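Local coordinates for protein aerobactin synthase IucA (Klebsiella pneumoniae subsp. pneumoniae, PDB 5JM8) that probably joins citrate and N6-acetyl-N6-hydroxylysine in an ATP-dependent step of aerobactin siderophore biosynthesis, as an NIS synthetase, at residues Thr321-Glu327 / Gly442-Cys448. Sequence-based numbering, arbitrary orientation.
Sequences TFRVMQE and GLIYRDC. With ATP (adenosine-5'-triphosphate), chain I.
Phe322, at chi1 167° (t), lays its ring beside Leu443, Phe322 CD1 to Leu443 CD2 3.5 Å, with Tyr445 CB at the ring edge, 4.1 Å from Phe322 CE1. These side chains and Val324 share one sheet face, where Phe322 and Leu443 touch helix 394-420; Arg323 and Ile444 take the other. Extended strand 322-324 (Arg323 phi/psi -125/152) runs parallel to the 442-445 part of strand 440-445 (Ile444 -128/116), segment axes 4.6 Å apart at 11°, pairing Phe322-Leu443, Arg323-Ile444 and Val324-Tyr445. Hydrogen bonds alternate: Leu443 N to Thr321 O 3.0 Å, Arg323 N to Leu443 O 2.8 Å, Tyr445 N to Arg323 O 2.8 Å, Met325 N to Tyr445 O 3.0 Å. Beyond, Met325 CG lies 3.7 Å from Ile444 CG2. Glu327 OE2, salt-bridged to Arg349, accepts a hydrogen bond from Cys448 N (2.9 Å, 177°), just after Asp447 turns to phi 80°. Arg446, held by Glu142 and Gln429, brings NE 3.6 Å from ATP O2G; Asp447 OD2 lies 2.8 Å from ATP O2B, while OD1 bridges to Lys278. Asp447, Gln429 and Asn430 are the protein residues of the magnesium site. Strand 322-324, outermost within this chain in a mixed sheet, thus flanks the strand leading into an NIS synthetase's Mg-ATP triphosphate site.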
loop_
_atom_site.group_PDB
_atom_site.type_symbol
_atom_site.label_atom_id
_atom_site.label_comp_id
_atom_site.label_asym_id
_atom_site.label_seq_id
_atom_site.Cartn_x
_atom_site.Cartn_y
_atom_site.Cartn_z
ATOM N N THR A 321 7.584 12.527 -22.418
ATOM C CA THR A 321 7.821 12.644 -20.983
ATOM C C THR A 321 7.499 14.042 -20.461
ATOM O O THR A 321 7.557 14.289 -19.254
ATOM C CB THR A 321 9.274 12.321 -20.630
ATOM O OG1 THR A 321 10.145 13.232 -21.311
ATOM C CG2 THR A 321 9.617 10.896 -21.029
ATOM N N PHE A 322 7.160 14.949 -21.375
ATOM C CA PHE A 322 6.785 16.311 -21.012
ATOM C C PHE A 322 5.268 16.448 -20.910
ATOM O O PHE A 322 4.547 16.115 -21.849
ATOM C CB PHE A 322 7.336 17.307 -22.035
ATOM C CG PHE A 322 6.746 18.685 -21.919
ATOM C CD1 PHE A 322 6.864 19.406 -20.745
ATOM C CD2 PHE A 322 6.078 19.262 -22.988
ATOM C CE1 PHE A 322 6.324 20.675 -20.633
ATOM C CE2 PHE A 322 5.537 20.530 -22.882
ATOM C CZ PHE A 322 5.662 21.237 -21.703
ATOM N N ARG A 323 4.793 16.928 -19.761
ATOM C CA ARG A 323 3.370 17.209 -19.573
ATOM C C ARG A 323 3.148 18.647 -19.128
ATOM O O ARG A 323 4.010 19.255 -18.498
ATOM C CB ARG A 323 2.748 16.268 -18.533
ATOM C CG ARG A 323 2.821 14.784 -18.861
ATOM C CD ARG A 323 2.133 14.425 -20.172
ATOM N NE ARG A 323 0.693 14.684 -20.169
ATOM C CZ ARG A 323 -0.224 13.849 -19.685
ATOM N NH1 ARG A 323 0.137 12.700 -19.136
ATOM N NH2 ARG A 323 -1.509 14.168 -19.740
ATOM N N VAL A 324 1.982 19.181 -19.475
ATOM C CA VAL A 324 1.482 20.410 -18.879
ATOM C C VAL A 324 0.224 20.063 -18.087
ATOM O O VAL A 324 -0.658 19.370 -18.595
ATOM C CB VAL A 324 1.169 21.487 -19.947
ATOM C CG1 VAL A 324 0.527 22.711 -19.312
ATOM C CG2 VAL A 324 2.434 21.884 -20.685
ATOM N N MET A 325 0.158 20.518 -16.838
ATOM C CA MET A 325 -1.052 20.365 -16.033
ATOM C C MET A 325 -2.088 21.395 -16.466
ATOM O O MET A 325 -2.025 22.559 -16.068
ATOM C CB MET A 325 -0.746 20.518 -14.542
ATOM C CG MET A 325 -0.123 19.290 -13.906
ATOM S SD MET A 325 0.373 19.583 -12.198
ATOM C CE MET A 325 0.722 17.913 -11.648
ATOM N N GLN A 326 -3.036 20.956 -17.287
ATOM C CA GLN A 326 -4.014 21.855 -17.886
ATOM C C GLN A 326 -5.031 22.352 -16.874
ATOM O O GLN A 326 -5.624 21.568 -16.130
ATOM C CB GLN A 326 -4.744 21.159 -19.036
ATOM C CG GLN A 326 -3.849 20.749 -20.194
ATOM C CD GLN A 326 -3.216 21.935 -20.895
ATOM O OE1 GLN A 326 -3.668 23.071 -20.756
ATOM N NE2 GLN A 326 -2.158 21.674 -21.652
ATOM N N GLU A 327 -5.225 23.666 -16.861
ATOM C CA GLU A 327 -6.264 24.290 -16.059
ATOM C C GLU A 327 -7.500 24.496 -16.932
ATOM O O GLU A 327 -7.806 25.616 -17.344
ATOM C CB GLU A 327 -5.766 25.613 -15.479
ATOM C CG GLU A 327 -4.510 25.462 -14.632
ATOM C CD GLU A 327 -3.865 26.790 -14.287
ATOM O OE1 GLU A 327 -4.534 27.836 -14.429
ATOM O OE2 GLU A 327 -2.680 26.787 -13.885
ATOM N N GLY A 442 11.546 12.965 -16.756
ATOM C CA GLY A 442 10.450 13.696 -17.363
ATOM C C GLY A 442 10.174 15.033 -16.706
ATOM O O GLY A 442 10.769 15.366 -15.680
ATOM N N LEU A 443 9.264 15.795 -17.309
ATOM C CA LEU A 443 8.900 17.122 -16.823
ATOM C C LEU A 443 7.388 17.286 -16.760
ATOM O O LEU A 443 6.664 16.825 -17.643
ATOM C CB LEU A 443 9.501 18.209 -17.725
ATOM C CG LEU A 443 8.982 19.641 -17.528
ATOM C CD1 LEU A 443 9.406 20.189 -16.172
ATOM C CD2 LEU A 443 9.447 20.563 -18.647
ATOM N N ILE A 444 6.919 17.946 -15.706
ATOM C CA ILE A 444 5.532 18.382 -15.632
ATOM C C ILE A 444 5.490 19.873 -15.289
ATOM O O ILE A 444 5.931 20.287 -14.215
ATOM C CB ILE A 444 4.726 17.574 -14.595
ATOM C CG1 ILE A 444 4.804 16.076 -14.912
ATOM C CG2 ILE A 444 3.273 18.038 -14.583
ATOM C CD1 ILE A 444 4.140 15.186 -13.879
ATOM N N TYR A 445 4.970 20.671 -16.219
ATOM C CA TYR A 445 4.863 22.111 -16.028
ATOM C C TYR A 445 3.541 22.476 -15.375
ATOM O O TYR A 445 2.501 21.893 -15.678
ATOM C CB TYR A 445 5.003 22.853 -17.359
ATOM C CG TYR A 445 4.796 24.345 -17.225
ATOM C CD1 TYR A 445 5.853 25.186 -16.906
ATOM C CD2 TYR A 445 3.539 24.911 -17.406
ATOM C CE1 TYR A 445 5.666 26.548 -16.775
ATOM C CE2 TYR A 445 3.344 26.270 -17.277
ATOM C CZ TYR A 445 4.408 27.084 -16.960
ATOM O OH TYR A 445 4.212 28.437 -16.833
ATOM N N ARG A 446 3.603 23.467 -14.490
ATOM C CA ARG A 446 2.453 23.923 -13.724
ATOM C C ARG A 446 2.333 25.443 -13.811
ATOM O O ARG A 446 3.327 26.125 -14.048
ATOM C CB ARG A 446 2.591 23.471 -12.272
ATOM C CG ARG A 446 1.694 24.194 -11.296
ATOM C CD ARG A 446 1.886 23.655 -9.905
ATOM N NE ARG A 446 3.205 23.970 -9.365
ATOM C CZ ARG A 446 3.756 23.328 -8.340
ATOM N NH1 ARG A 446 3.104 22.331 -7.756
ATOM N NH2 ARG A 446 4.957 23.672 -7.901
ATOM N N ASP A 447 1.114 25.948 -13.622
ATOM C CA ASP A 447 0.803 27.381 -13.647
ATOM C C ASP A 447 0.680 27.887 -15.082
ATOM O O ASP A 447 1.650 28.347 -15.683
ATOM C CB ASP A 447 1.855 28.197 -12.888
ATOM C CG ASP A 447 1.385 29.609 -12.569
ATOM O OD1 ASP A 447 0.317 30.017 -13.076
ATOM O OD2 ASP A 447 2.089 30.315 -11.817
ATOM N N CYS A 448 -0.535 27.813 -15.612
ATOM C CA CYS A 448 -0.812 28.223 -16.981
ATOM C C CYS A 448 -0.982 29.734 -17.094
ATOM O O CYS A 448 -1.114 30.276 -18.191
ATOM C CB CYS A 448 -2.060 27.507 -17.490
ATOM S SG CYS A 448 -1.969 25.715 -17.294
HETATM P PG ATP I . 0.638 28.014 -8.824
HETATM O O1G ATP I . -0.184 27.250 -7.817
HETATM O O2G ATP I . 1.896 27.295 -9.248
HETATM O O3G ATP I . -0.161 28.553 -9.986
HETATM P PB ATP I . 1.229 30.839 -8.463
HETATM O O1B ATP I . 0.994 31.688 -7.239
HETATM O O2B ATP I . 0.366 31.042 -9.688
HETATM O O3B ATP I . 1.211 29.286 -8.000
HETATM P PA ATP I . 3.576 32.361 -9.076
HETATM O O1A ATP I . 2.580 33.442 -9.411
HETATM O O2A ATP I . 4.726 32.087 -10.014
HETATM O O3A ATP I . 2.781 30.974 -8.885
HETATM O "O5'" ATP I . 4.202 32.611 -7.618
HETATM C "C5'" ATP I . 5.148 31.666 -7.130
HETATM C "C4'" ATP I . 5.094 31.541 -5.614
HETATM O "O4'" ATP I . 6.112 30.623 -5.209
HETATM C "C3'" ATP I . 5.350 32.854 -4.891
HETATM O "O3'" ATP I . 4.327 33.070 -3.910
HETATM C "C2'" ATP I . 6.712 32.707 -4.241
HETATM O "O2'" ATP I . 6.727 33.221 -2.911
HETATM C "C1'" ATP I . 6.975 31.210 -4.233
HETATM N N9 ATP I . 8.380 30.895 -4.571
HETATM C C8 ATP I . 9.217 30.226 -3.761
HETATM N N7 ATP I . 10.437 30.088 -4.338
HETATM C C5 ATP I . 10.381 30.678 -5.544
HETATM C C6 ATP I . 11.322 30.887 -6.663
HETATM N N6 ATP I . 12.587 30.414 -6.570
HETATM N N1 ATP I . 10.872 31.556 -7.749
HETATM C C2 ATP I . 9.611 32.023 -7.830
HETATM N N3 ATP I . 8.707 31.864 -6.845
HETATM C C4 ATP I . 9.023 31.213 -5.697
#